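Adhesion G-protein coupled receptor G6 (Danio rerio, PDB 6V55) probably acts as a calcium-binding adhesion G-protein coupled receptor at the cell surface, with a part in myelination. Local coordinates at residues V142-T147 against I240-S245; F269-R274 against V297-S302; S613-T618 against S670-M675; T624-I629 against S642-A647. One frame throughout, in Å; residues are numbered along the deposited sequence.

Interaction 1: V142-T147 against I240-S245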
loop_
_atom_site.group_PDB
_atom_site.type_symbol
_atom_site.label_atom_id
_atom_site.label_comp_id
_atom_site.label_asym_id
_atom_site.label_seq_id
_atom_site.Cartn_x
_atom_site.Cartn_y
_atom_site.Cartn_z
ATOM N N VAL A 142 20.227 8.543 48.170
ATOM C CA VAL A 142 21.031 8.010 49.253
ATOM C C VAL A 142 20.693 6.537 49.425
ATOM O O VAL A 142 19.512 6.171 49.477
ATOM C CB VAL A 142 20.782 8.828 50.526
ATOM C CG1 VAL A 142 21.214 8.077 51.773
ATOM C CG2 VAL A 142 21.504 10.176 50.398
ATOM N N LEU A 143 21.727 5.683 49.460
ATOM C CA LEU A 143 21.573 4.235 49.546
ATOM C C LEU A 143 22.161 3.724 50.861
ATOM O O LEU A 143 23.336 3.969 51.175
ATOM C CB LEU A 143 22.229 3.541 48.350
ATOM C CG LEU A 143 21.570 3.739 46.973
ATOM C CD1 LEU A 143 22.502 3.312 45.859
ATOM C CD2 LEU A 143 20.231 3.007 46.857
ATOM N N THR A 144 21.322 3.039 51.638
ATOM C CA THR A 144 21.754 2.212 52.755
ATOM C C THR A 144 21.462 0.738 52.509
ATOM O O THR A 144 21.651 -0.082 53.419
ATOM C CB THR A 144 21.085 2.674 54.056
ATOM O OG1 THR A 144 19.675 2.845 53.853
ATOM C CG2 THR A 144 21.685 3.977 54.495
ATOM N N ALA A 145 21.006 0.401 51.300
ATOM C CA ALA A 145 20.692 -0.932 50.808
ATOM C C ALA A 145 20.480 -0.855 49.298
ATOM O O ALA A 145 19.957 0.138 48.787
ATOM C CB ALA A 145 19.446 -1.537 51.470
ATOM N N PHE A 146 20.899 -1.904 48.585
ATOM C CA PHE A 146 20.701 -1.972 47.142
ATOM C C PHE A 146 20.640 -3.423 46.682
ATOM O O PHE A 146 21.211 -4.315 47.309
ATOM C CB PHE A 146 21.793 -1.210 46.340
ATOM C CG PHE A 146 23.231 -1.713 46.529
ATOM C CD1 PHE A 146 23.751 -2.788 45.798
ATOM C CD2 PHE A 146 24.106 -1.013 47.336
ATOM C CE1 PHE A 146 25.051 -3.218 45.973
ATOM C CE2 PHE A 146 25.433 -1.439 47.490
ATOM C CZ PHE A 146 25.888 -2.533 46.811
ATOM N N THR A 147 20.040 -3.622 45.506
ATOM C CA THR A 147 20.235 -4.817 44.689
ATOM C C THR A 147 20.706 -4.373 43.316
ATOM O O THR A 147 20.060 -3.528 42.694
ATOM C CB THR A 147 18.947 -5.627 44.538
ATOM O OG1 THR A 147 18.432 -5.968 45.832
ATOM C CG2 THR A 147 19.207 -6.892 43.733
ATOM N N ILE A 240 29.502 1.027 58.526
ATOM C CA ILE A 240 29.886 2.401 58.810
ATOM C C ILE A 240 29.485 3.361 57.678
ATOM O O ILE A 240 29.273 4.555 57.913
ATOM C CB ILE A 240 31.408 2.348 59.074
ATOM C CG1 ILE A 240 31.657 1.460 60.276
ATOM C CG2 ILE A 240 32.047 3.654 59.383
ATOM C CD1 ILE A 240 30.931 1.901 61.538
ATOM N N TYR A 241 29.295 2.860 56.464
ATOM C CA TYR A 241 29.217 3.718 55.294
ATOM C C TYR A 241 27.793 3.871 54.791
ATOM O O TYR A 241 26.944 2.992 54.949
ATOM C CB TYR A 241 30.102 3.186 54.171
ATOM C CG TYR A 241 31.542 3.150 54.586
ATOM C CD1 TYR A 241 32.265 4.328 54.746
ATOM C CD2 TYR A 241 32.178 1.935 54.860
ATOM C CE1 TYR A 241 33.597 4.299 55.148
ATOM C CE2 TYR A 241 33.504 1.895 55.261
ATOM C CZ TYR A 241 34.205 3.081 55.400
ATOM O OH TYR A 241 35.520 3.047 55.801
ATOM N N THR A 242 27.554 5.011 54.165
ATOM C CA THR A 242 26.299 5.323 53.507
ATOM C C THR A 242 26.646 5.845 52.123
ATOM O O THR A 242 27.563 6.659 51.980
ATOM C CB THR A 242 25.511 6.371 54.316
ATOM O OG1 THR A 242 25.296 5.890 55.654
ATOM C CG2 THR A 242 24.175 6.697 53.663
ATOM N N LEU A 243 25.946 5.366 51.105
ATOM C CA LEU A 243 26.203 5.847 49.755
ATOM C C LEU A 243 25.424 7.142 49.546
ATOM O O LEU A 243 24.195 7.141 49.634
ATOM C CB LEU A 243 25.813 4.777 48.736
ATOM C CG LEU A 243 26.394 3.377 48.979
ATOM C CD1 LEU A 243 25.903 2.375 47.940
ATOM C CD2 LEU A 243 27.909 3.430 49.004
ATOM N N GLN A 244 26.130 8.243 49.290
ATOM C CA GLN A 244 25.467 9.535 49.226
ATOM C C GLN A 244 24.737 9.734 47.898
ATOM O O GLN A 244 24.904 8.979 46.934
ATOM C CB GLN A 244 26.460 10.673 49.431
ATOM C CG GLN A 244 26.545 11.217 50.868
ATOM C CD GLN A 244 25.227 11.792 51.408
ATOM O OE1 GLN A 244 24.422 12.374 50.668
ATOM N NE2 GLN A 244 25.018 11.648 52.720
ATOM N N SER A 245 23.927 10.792 47.867
ATOM C CA SER A 245 23.127 11.160 46.710
ATOM C C SER A 245 23.993 11.679 45.564
ATOM O O SER A 245 25.187 11.977 45.724
ATOM C CB SER A 245 22.116 12.244 47.082
ATOM O OG SER A 245 20.876 11.687 47.468
#
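Two backbone hydrogen bonds join segment 142-147 to segment 240-245, and both belong to one residue pair. Leu143 N donates to Leu243 O over 2.9 Å with an N-H...O angle of 164°, and Leu243 N returns the bond to Leu143 O over 3.0 Å. Each donor lies in the plane of the carbonyl it meets; the two reciprocal bonds make an antiparallel hydrogen-bonded pair, here a single bridge. Leu243 O also receives a CA-H...O contact from Val142 CA at 3.3 Å. Beside it, Val142 N faces Ser245 OG at too poor an angle to count as a bond. Gln244, bent at chi2, carries OE1 back to Ser245 N (3.3 Å), which sits above the amide plane. Thr242 OG1 is bonded to Lys217 NZ, while its CG2, anti to the backbone N, lies 3.8 Å from both Val142 CG1 and Thr144 CG2. On the buried side, Leu143 CB meets Leu243 CB at 3.8 Å, and Leu243 CD1 reaches Phe146 CE2 at 3.9 Å, the two side chains crossing at about a right angle. In this pentraxin-family, concanavalin-like sandwich, the bridge ties the approach to strand 145-154 of one sheet to the loop leading into strand 248-251 of the other. The chemistry implies division of labour: the two main-chain bonds pair Leu143 with Leu243, while leucine and phenylalanine carbons pack on the buried side.

Interaction 2: F269-R274 against V297-S302; sequences FIYNFR and VDWDHS
Trp299 has CG anti to its backbone N (chi1 -158°), and chi2 of -122° then lays the indole over the main chain of Asn272 and Phe273. The contact belongs to a pentraxin-family, concanavalin-like sandwich, where strand 268-276 is covered by a loop whose Trp299 centres an inverse gamma turn. Asn272 N stands 3.2 Å above the indole plane on one face, offset toward the rim; its proximity to Trp299 NE1 joins two donors and is no hydrogen bond. Around the ring, Phe273 CB packs on Trp299 CE3 at 3.6 Å, Ile270 CG2 approaches Trp299 CH2 at 4.1 Å, and Tyr271 crosses obliquely with its ring plane at 84° to the indole. An alanine here removes the indole, with its apolar contacts and its edge-to-face pairing to Trp304, and would probably leave the main chain at Asn272 and Phe273 less well covered. Asp298 aligns with Arg274 without a salt bridge between them: Asp298 OD1 touches Arg274 CG at 3.4 Å, while Asp298 OD2 pairs with Arg118. The arginine instead bends at chi3, and its NE donates to Asn272 O at 3.2 Å, with that oxygen in the guanidinium plane.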
loop_
_atom_site.group_PDB
_atom_site.type_symbol
_atom_site.label_atom_id
_atom_site.label_comp_id
_atom_site.label_asym_id
_atom_site.label_seq_id
_atom_site.Cartn_x
_atom_site.Cartn_y
_atom_site.Cartn_z
ATOM N N PHE A 269 31.348 -7.777 27.279
ATOM C CA PHE A 269 29.947 -7.404 27.113
ATOM C C PHE A 269 29.220 -7.366 28.458
ATOM O O PHE A 269 29.485 -8.186 29.340
ATOM C CB PHE A 269 29.201 -8.413 26.225
ATOM C CG PHE A 269 29.640 -8.470 24.795
ATOM C CD1 PHE A 269 29.348 -9.613 24.047
ATOM C CD2 PHE A 269 30.289 -7.403 24.182
ATOM C CE1 PHE A 269 29.701 -9.704 22.727
ATOM C CE2 PHE A 269 30.660 -7.485 22.852
ATOM C CZ PHE A 269 30.357 -8.641 22.119
ATOM N N ILE A 270 28.250 -6.446 28.589
ATOM C CA ILE A 270 27.296 -6.433 29.698
ATOM C C ILE A 270 25.876 -6.244 29.157
ATOM O O ILE A 270 25.659 -5.748 28.046
ATOM C CB ILE A 270 27.644 -5.358 30.760
ATOM C CG1 ILE A 270 27.230 -5.779 32.182
ATOM C CG2 ILE A 270 27.138 -3.992 30.358
ATOM C CD1 ILE A 270 27.622 -4.800 33.271
ATOM N N TYR A 271 24.901 -6.697 29.947
ATOM C CA TYR A 271 23.512 -6.739 29.505
ATOM C C TYR A 271 22.625 -6.677 30.734
ATOM O O TYR A 271 22.953 -7.289 31.751
ATOM C CB TYR A 271 23.218 -8.017 28.683
ATOM C CG TYR A 271 21.755 -8.275 28.367
ATOM C CD1 TYR A 271 21.067 -9.380 28.908
ATOM C CD2 TYR A 271 21.066 -7.421 27.525
ATOM C CE1 TYR A 271 19.703 -9.606 28.604
ATOM C CE2 TYR A 271 19.726 -7.626 27.216
ATOM C CZ TYR A 271 19.039 -8.715 27.756
ATOM O OH TYR A 271 17.692 -8.905 27.446
ATOM N N ASN A 272 21.527 -5.912 30.627
ATOM C CA ASN A 272 20.421 -5.865 31.604
ATOM C C ASN A 272 20.849 -5.348 32.990
ATOM O O ASN A 272 20.439 -5.876 34.031
ATOM C CB ASN A 272 19.694 -7.211 31.706
ATOM C CG ASN A 272 18.214 -7.031 31.933
ATOM O OD1 ASN A 272 17.679 -5.934 31.736
ATOM N ND2 ASN A 272 17.544 -8.089 32.369
ATOM N N PHE A 273 21.637 -4.265 32.998
ATOM C CA PHE A 273 22.115 -3.669 34.243
ATOM C C PHE A 273 20.981 -2.897 34.913
ATOM O O PHE A 273 20.465 -1.920 34.354
ATOM C CB PHE A 273 23.309 -2.747 33.981
ATOM C CG PHE A 273 24.039 -2.304 35.236
ATOM C CD1 PHE A 273 23.668 -1.134 35.915
ATOM C CD2 PHE A 273 25.114 -3.026 35.703
ATOM C CE1 PHE A 273 24.330 -0.731 37.056
ATOM C CE2 PHE A 273 25.791 -2.617 36.845
ATOM C CZ PHE A 273 25.397 -1.466 37.519
ATOM N N ARG A 274 20.618 -3.317 36.123
ATOM C CA ARG A 274 19.523 -2.717 36.871
ATOM C C ARG A 274 19.936 -2.525 38.330
ATOM O O ARG A 274 20.800 -3.234 38.847
ATOM C CB ARG A 274 18.241 -3.575 36.784
ATOM C CG ARG A 274 17.677 -3.838 35.375
ATOM C CD ARG A 274 16.802 -5.093 35.342
ATOM N NE ARG A 274 17.581 -6.331 35.290
ATOM C CZ ARG A 274 17.101 -7.534 35.621
ATOM N NH1 ARG A 274 15.837 -7.657 36.033
ATOM N NH2 ARG A 274 17.890 -8.612 35.552
ATOM N N VAL A 297 17.837 2.538 38.503
ATOM C CA VAL A 297 18.389 2.458 37.159
ATOM C C VAL A 297 17.823 1.197 36.516
ATOM O O VAL A 297 17.801 0.132 37.143
ATOM C CB VAL A 297 19.932 2.442 37.186
ATOM C CG1 VAL A 297 20.497 2.367 35.809
ATOM C CG2 VAL A 297 20.481 3.689 37.865
ATOM N N ASP A 298 17.323 1.328 35.289
ATOM C CA ASP A 298 16.828 0.211 34.497
ATOM C C ASP A 298 17.554 0.182 33.157
ATOM O O ASP A 298 18.090 1.198 32.701
ATOM C CB ASP A 298 15.306 0.325 34.293
ATOM C CG ASP A 298 14.684 -0.939 33.730
ATOM O OD1 ASP A 298 15.052 -2.049 34.162
ATOM O OD2 ASP A 298 13.822 -0.818 32.833
ATOM N N TRP A 299 17.594 -1.001 32.548
ATOM C CA TRP A 299 18.195 -1.200 31.236
ATOM C C TRP A 299 17.234 -0.749 30.156
ATOM O O TRP A 299 16.438 -1.530 29.621
ATOM C CB TRP A 299 18.576 -2.659 31.038
ATOM C CG TRP A 299 19.631 -2.912 29.998
ATOM C CD1 TRP A 299 19.499 -3.709 28.901
ATOM C CD2 TRP A 299 21.012 -2.487 30.016
ATOM N NE1 TRP A 299 20.682 -3.765 28.209
ATOM C CE2 TRP A 299 21.626 -3.026 28.869
ATOM C CE3 TRP A 299 21.772 -1.671 30.865
ATOM C CZ2 TRP A 299 22.956 -2.776 28.545
ATOM C CZ3 TRP A 299 23.110 -1.435 30.547
ATOM C CH2 TRP A 299 23.682 -1.983 29.392
ATOM N N ASP A 300 17.347 0.522 29.822
ATOM C CA ASP A 300 16.351 1.270 29.089
ATOM C C ASP A 300 17.055 2.565 28.740
ATOM O O ASP A 300 17.762 3.123 29.587
ATOM C CB ASP A 300 15.102 1.500 29.947
ATOM C CG ASP A 300 13.928 2.003 29.156
ATOM O OD1 ASP A 300 13.976 3.158 28.657
ATOM O OD2 ASP A 300 12.945 1.237 29.051
ATOM N N HIS A 301 16.882 3.012 27.492
ATOM C CA HIS A 301 17.732 4.055 26.933
ATOM C C HIS A 301 17.547 5.407 27.604
ATOM O O HIS A 301 18.512 6.179 27.657
ATOM C CB HIS A 301 17.455 4.207 25.452
ATOM C CG HIS A 301 18.068 3.140 24.618
ATOM N ND1 HIS A 301 19.393 3.171 24.236
ATOM C CD2 HIS A 301 17.537 2.020 24.071
ATOM C CE1 HIS A 301 19.654 2.109 23.495
ATOM N NE2 HIS A 301 18.546 1.394 23.380
ATOM N N SER A 302 16.362 5.668 28.180
ATOM C CA SER A 302 16.109 6.914 28.898
ATOM C C SER A 302 16.940 7.058 30.181
ATOM O O SER A 302 17.090 8.185 30.675
ATOM C CB SER A 302 14.617 7.019 29.238
ATOM O OG SER A 302 14.153 5.865 29.927
#

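Interaction 3: S613-T618 against S670-M675; sequences SALDTT and SRINFM
Ser613 O is the best-held polar atom here, gripped by one hydrogen bond and one CA-H contact. Ile672 N donates to Ser613 O over 2.7 Å at 170°, coming in nearly along the C=O axis, and Arg671 adds a CA-H...O contact, with its CA 3.3 Å from Ser613 O. The reverse bond, Ser613 N to Ile672 O at 3.0 Å, lies in the carbonyl plane and completes an antiparallel hydrogen-bonded pair. One residue further on, Ala614 and Arg671 form the non-hydrogen-bonded pair, their side chains diverging. Leu615 N then donates to Ser670 O over 2.8 Å. That bond is nearly straight at the hydrogen, yet the donor stands 33° above the carbonyl plane; Leu615 already lies past the end of strand 608-614.

The side chains sort by face. Leu615, with CG anti to the backbone N, turns its CD1 branch onto Ile672 CG1 at 3.7 Å, the two side chains crossing at about a right angle. Next to them Ser613 OG, in the crowded position between backbone N and carbonyl carbon, lies 3.8 Å from Ile672 CB. Ile672 continues onto Ser623 and Leu625 of strand 623-628 in the facing sheet. Arg671 leaves by the other face, where NH2 bonds to Ile594 O and the side chain rests on Phe596, while Asn673 and Met675 meet helix 573-593. A sheet with a second sheet on one face and helix on the other, in a chain that carries a GPS motif, is consistent with the beta-sandwich subdomain of a GAIN domain.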
loop_
_atom_site.group_PDB
_atom_site.type_symbol
_atom_site.label_atom_id
_atom_site.label_comp_id
_atom_site.label_asym_id
_atom_site.label_seq_id
_atom_site.Cartn_x
_atom_site.Cartn_y
_atom_site.Cartn_z
ATOM N N SER A 613 -41.970 14.873 -17.328
ATOM C CA SER A 613 -43.132 15.289 -16.552
ATOM C C SER A 613 -44.383 14.958 -17.346
ATOM O O SER A 613 -44.359 14.935 -18.582
ATOM C CB SER A 613 -43.117 16.782 -16.223
ATOM O OG SER A 613 -43.468 17.555 -17.354
ATOM N N ALA A 614 -45.480 14.730 -16.628
ATOM C CA ALA A 614 -46.708 14.264 -17.254
ATOM C C ALA A 614 -47.476 15.424 -17.891
ATOM O O ALA A 614 -47.546 16.524 -17.332
ATOM C CB ALA A 614 -47.570 13.547 -16.216
ATOM N N LEU A 615 -48.049 15.170 -19.073
ATOM C CA LEU A 615 -48.809 16.162 -19.835
ATOM C C LEU A 615 -50.252 15.689 -19.940
ATOM O O LEU A 615 -50.521 14.622 -20.506
ATOM C CB LEU A 615 -48.227 16.382 -21.242
ATOM C CG LEU A 615 -48.570 17.592 -22.159
ATOM C CD1 LEU A 615 -47.619 17.697 -23.332
ATOM C CD2 LEU A 615 -49.962 17.599 -22.797
ATOM N N ASP A 616 -51.176 16.536 -19.492
ATOM C CA ASP A 616 -52.599 16.321 -19.713
ATOM C C ASP A 616 -53.019 16.989 -21.021
ATOM O O ASP A 616 -52.988 18.219 -21.135
ATOM C CB ASP A 616 -53.409 16.873 -18.547
ATOM C CG ASP A 616 -54.807 16.307 -18.501
ATOM O OD1 ASP A 616 -55.093 15.361 -19.271
ATOM O OD2 ASP A 616 -55.615 16.794 -17.685
ATOM N N THR A 617 -53.425 16.183 -22.003
ATOM C CA THR A 617 -53.796 16.740 -23.300
ATOM C C THR A 617 -55.148 17.454 -23.289
ATOM O O THR A 617 -55.431 18.203 -24.224
ATOM C CB THR A 617 -53.788 15.645 -24.383
ATOM O OG1 THR A 617 -54.359 14.429 -23.880
ATOM C CG2 THR A 617 -52.363 15.361 -24.841
ATOM N N THR A 618 -55.973 17.274 -22.254
ATOM C CA THR A 618 -57.268 17.951 -22.207
ATOM C C THR A 618 -57.114 19.387 -21.720
ATOM O O THR A 618 -57.488 20.340 -22.419
ATOM C CB THR A 618 -58.235 17.190 -21.300
ATOM O OG1 THR A 618 -58.012 17.586 -19.942
ATOM C CG2 THR A 618 -58.025 15.675 -21.436
ATOM N N SER A 670 -48.281 11.769 -23.846
ATOM C CA SER A 670 -48.402 11.553 -22.414
ATOM C C SER A 670 -47.531 12.480 -21.594
ATOM O O SER A 670 -47.870 12.764 -20.439
ATOM C CB SER A 670 -47.989 10.114 -22.039
ATOM O OG SER A 670 -48.703 9.118 -22.749
ATOM N N ARG A 671 -46.395 12.914 -22.141
ATOM C CA ARG A 671 -45.306 13.427 -21.334
ATOM C C ARG A 671 -44.725 14.659 -21.987
ATOM O O ARG A 671 -44.925 14.898 -23.167
ATOM C CB ARG A 671 -44.176 12.410 -21.166
ATOM C CG ARG A 671 -44.490 11.241 -20.292
ATOM C CD ARG A 671 -44.065 9.975 -20.968
ATOM N NE ARG A 671 -44.111 8.838 -20.048
ATOM C CZ ARG A 671 -43.048 8.162 -19.611
ATOM N NH1 ARG A 671 -41.823 8.483 -20.010
ATOM N NH2 ARG A 671 -43.217 7.147 -18.779
ATOM N N ILE A 672 -43.985 15.434 -21.197
ATOM C CA ILE A 672 -43.014 16.397 -21.707
ATOM C C ILE A 672 -41.641 15.891 -21.313
ATOM O O ILE A 672 -41.446 15.462 -20.175
ATOM C CB ILE A 672 -43.238 17.811 -21.146
ATOM C CG1 ILE A 672 -44.726 18.137 -21.143
ATOM C CG2 ILE A 672 -42.436 18.837 -21.960
ATOM C CD1 ILE A 672 -45.073 19.577 -20.859
ATOM N N ASN A 673 -40.709 15.917 -22.251
ATOM C CA ASN A 673 -39.330 15.513 -22.032
ATOM C C ASN A 673 -38.436 16.742 -22.046
ATOM O O ASN A 673 -38.679 17.690 -22.792
ATOM C CB ASN A 673 -38.882 14.545 -23.128
ATOM C CG ASN A 673 -39.802 13.339 -23.248
ATOM O OD1 ASN A 673 -40.275 12.824 -22.247
ATOM N ND2 ASN A 673 -40.073 12.898 -24.475
ATOM N N PHE A 674 -37.382 16.725 -21.247
ATOM C CA PHE A 674 -36.480 17.869 -21.229
ATOM C C PHE A 674 -35.087 17.338 -20.941
ATOM O O PHE A 674 -34.918 16.548 -20.013
ATOM C CB PHE A 674 -36.933 18.881 -20.167
ATOM C CG PHE A 674 -36.189 20.192 -20.179
ATOM C CD1 PHE A 674 -35.004 20.351 -19.451
ATOM C CD2 PHE A 674 -36.711 21.294 -20.837
ATOM C CE1 PHE A 674 -34.321 21.554 -19.432
ATOM C CE2 PHE A 674 -36.032 22.521 -20.818
ATOM C CZ PHE A 674 -34.838 22.644 -20.100
ATOM N N MET A 675 -34.101 17.753 -21.739
ATOM C CA MET A 675 -32.691 17.434 -21.508
ATOM C C MET A 675 -31.862 18.708 -21.596
ATOM O O MET A 675 -32.095 19.550 -22.471
ATOM C CB MET A 675 -32.143 16.426 -22.530
ATOM C CG MET A 675 -33.017 15.215 -22.747
ATOM S SD MET A 675 -32.445 14.084 -23.996
ATOM C CE MET A 675 -34.010 13.875 -24.852
#

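Interaction 4: T624-I629 against S642-A647; sequences TLSAFI and SEAHNA
Ser626 OG meets the loop most closely: Ala644 N donates to it over 3.1 Å at 151°, the sole hydrogen bond between segments 624-629 and 642-647. The serine torsion sets this up, since OG is anti to the backbone N (chi1 -161°) and so points into the bend of the loop, where Ala647 CB also touches Ser626 OG at 3.4 Å. Ser642 O approaches Ser626 CB to 3.3 Å. Two residues along, Phe628 holds CG in the crowded position between backbone N and carbonyl carbon, and Ala644 CB lies over one ring face, 4.0 Å from the Phe628 centroid and 27° off the normal: a CH-pi contact. At the other end Thr624 CG2 rests 3.9 Å from Glu643 N.

Further out, strand 623-628 is held on both edges. Ser626 makes backbone bonds with Asp639 of strand 637-639, and Ala627 with Leu648 and Ala649. Asp639 OD1 also takes the hydrogen of Ser642 N, a bond at the start of the loop. Because strands 637-639 and 649-653 flank strand 623-628, segment 642-647 crosses over one face of it, while Leu625 and Ala627 face strand 671-677 on the other. An alanine at Ser626 would probably loosen the loop by leaving Ala644 N without this acceptor. The chemistry implies a crossover fastened to its strand by one side-chain hydroxyl and by methyl contacts.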
loop_
_atom_site.group_PDB
_atom_site.type_symbol
_atom_site.label_atom_id
_atom_site.label_comp_id
_atom_site.label_asym_id
_atom_site.label_seq_id
_atom_site.Cartn_x
_atom_site.Cartn_y
_atom_site.Cartn_z
ATOM N N THR A 624 -43.912 26.186 -19.520
ATOM C CA THR A 624 -42.579 26.780 -19.514
ATOM C C THR A 624 -41.680 25.904 -18.663
ATOM O O THR A 624 -42.043 25.571 -17.532
ATOM C CB THR A 624 -42.591 28.214 -18.971
ATOM O OG1 THR A 624 -43.302 29.060 -19.884
ATOM C CG2 THR A 624 -41.170 28.764 -18.802
ATOM N N LEU A 625 -40.535 25.492 -19.220
ATOM C CA LEU A 625 -39.598 24.609 -18.538
ATOM C C LEU A 625 -38.217 25.237 -18.606
ATOM O O LEU A 625 -37.915 25.985 -19.543
ATOM C CB LEU A 625 -39.553 23.204 -19.160
ATOM C CG LEU A 625 -40.822 22.362 -19.282
ATOM C CD1 LEU A 625 -41.482 22.560 -20.641
ATOM C CD2 LEU A 625 -40.446 20.919 -19.120
ATOM N N SER A 626 -37.368 24.896 -17.633
ATOM C CA SER A 626 -36.184 25.694 -17.348
ATOM C C SER A 626 -35.081 24.841 -16.734
ATOM O O SER A 626 -35.333 24.001 -15.867
ATOM C CB SER A 626 -36.547 26.838 -16.397
ATOM O OG SER A 626 -35.586 27.872 -16.418
ATOM N N ALA A 627 -33.849 25.083 -17.172
ATOM C CA ALA A 627 -32.668 24.439 -16.619
ATOM C C ALA A 627 -31.804 25.460 -15.886
ATOM O O ALA A 627 -31.568 26.564 -16.388
ATOM C CB ALA A 627 -31.855 23.766 -17.722
ATOM N N PHE A 628 -31.300 25.076 -14.717
ATOM C CA PHE A 628 -30.579 25.999 -13.851
ATOM C C PHE A 628 -29.687 25.196 -12.908
ATOM O O PHE A 628 -29.883 23.989 -12.728
ATOM C CB PHE A 628 -31.558 26.904 -13.078
ATOM C CG PHE A 628 -32.309 26.205 -11.957
ATOM C CD1 PHE A 628 -33.381 25.340 -12.230
ATOM C CD2 PHE A 628 -31.961 26.434 -10.628
ATOM C CE1 PHE A 628 -34.081 24.710 -11.203
ATOM C CE2 PHE A 628 -32.649 25.804 -9.588
ATOM C CZ PHE A 628 -33.714 24.943 -9.879
ATOM N N ILE A 629 -28.691 25.882 -12.319
ATOM C CA ILE A 629 -27.831 25.339 -11.262
ATOM C C ILE A 629 -28.007 26.178 -10.004
ATOM O O ILE A 629 -27.813 27.399 -10.037
ATOM C CB ILE A 629 -26.342 25.315 -11.651
ATOM C CG1 ILE A 629 -26.141 24.982 -13.133
ATOM C CG2 ILE A 629 -25.617 24.328 -10.772
ATOM C CD1 ILE A 629 -24.674 24.926 -13.556
ATOM N N SER A 642 -41.810 27.180 -14.026
ATOM C CA SER A 642 -41.458 28.574 -14.213
ATOM C C SER A 642 -40.159 28.665 -15.004
ATOM O O SER A 642 -39.529 27.658 -15.306
ATOM C CB SER A 642 -41.305 29.261 -12.855
ATOM O OG SER A 642 -40.729 28.368 -11.911
ATOM N N GLU A 643 -39.773 29.889 -15.354
ATOM C CA GLU A 643 -38.404 30.184 -15.761
ATOM C C GLU A 643 -37.616 30.502 -14.493
ATOM O O GLU A 643 -37.871 31.516 -13.837
ATOM C CB GLU A 643 -38.356 31.350 -16.746
ATOM C CG GLU A 643 -36.941 31.878 -16.986
ATOM C CD GLU A 643 -36.873 33.050 -17.964
ATOM O OE1 GLU A 643 -37.935 33.557 -18.408
ATOM O OE2 GLU A 643 -35.734 33.459 -18.288
ATOM N N ALA A 644 -36.685 29.621 -14.135
ATOM C CA ALA A 644 -35.889 29.796 -12.927
ATOM C C ALA A 644 -34.904 30.951 -13.083
ATOM O O ALA A 644 -34.572 31.372 -14.192
ATOM C CB ALA A 644 -35.134 28.512 -12.599
ATOM N N HIS A 645 -34.434 31.462 -11.946
ATOM C CA HIS A 645 -33.579 32.641 -11.952
ATOM C C HIS A 645 -32.162 32.283 -12.387
ATOM O O HIS A 645 -31.592 31.283 -11.927
ATOM C CB HIS A 645 -33.559 33.305 -10.575
ATOM C CG HIS A 645 -32.928 34.663 -10.572
ATOM N ND1 HIS A 645 -31.979 35.043 -9.645
ATOM C CD2 HIS A 645 -33.105 35.733 -11.387
ATOM C CE1 HIS A 645 -31.603 36.288 -9.885
ATOM N NE2 HIS A 645 -32.271 36.729 -10.936
ATOM N N ASN A 646 -31.607 33.135 -13.264
ATOM C CA ASN A 646 -30.349 32.938 -13.995
ATOM C C ASN A 646 -30.333 31.585 -14.712
ATOM O O ASN A 646 -29.439 30.757 -14.523
ATOM C CB ASN A 646 -29.126 33.093 -13.078
ATOM C CG ASN A 646 -28.996 34.488 -12.494
ATOM O OD1 ASN A 646 -28.884 35.478 -13.219
ATOM N ND2 ASN A 646 -28.994 34.568 -11.167
ATOM N N ALA A 647 -31.365 31.363 -15.524
ATOM C CA ALA A 647 -31.507 30.098 -16.228
ATOM C C ALA A 647 -30.497 29.991 -17.361
ATOM O O ALA A 647 -30.118 30.986 -17.986
ATOM C CB ALA A 647 -32.919 29.940 -16.783
#

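How the interactions relate
The four contacts form two pairs in widely separated parts of the extracellular region. Interactions 1 and 2 both belong to the pentraxin-family domain, their centres 20 Å apart without touching; they reach neighbouring strands, 145-154 and 268-276, of one sheet. Interactions 3 and 4 come later in the chain, interaction 4 lying within the sequence between the two segments of interaction 3. Their centres are 17 Å apart and they touch: Phe674 CE1 packs on Ala627 CB at 3.7 Å, joining two sheets face to face. Centres of interactions 1 and 3 are about 100 Å apart, so the two pairs belong to separate parts of the fold and make no direct contact with each other.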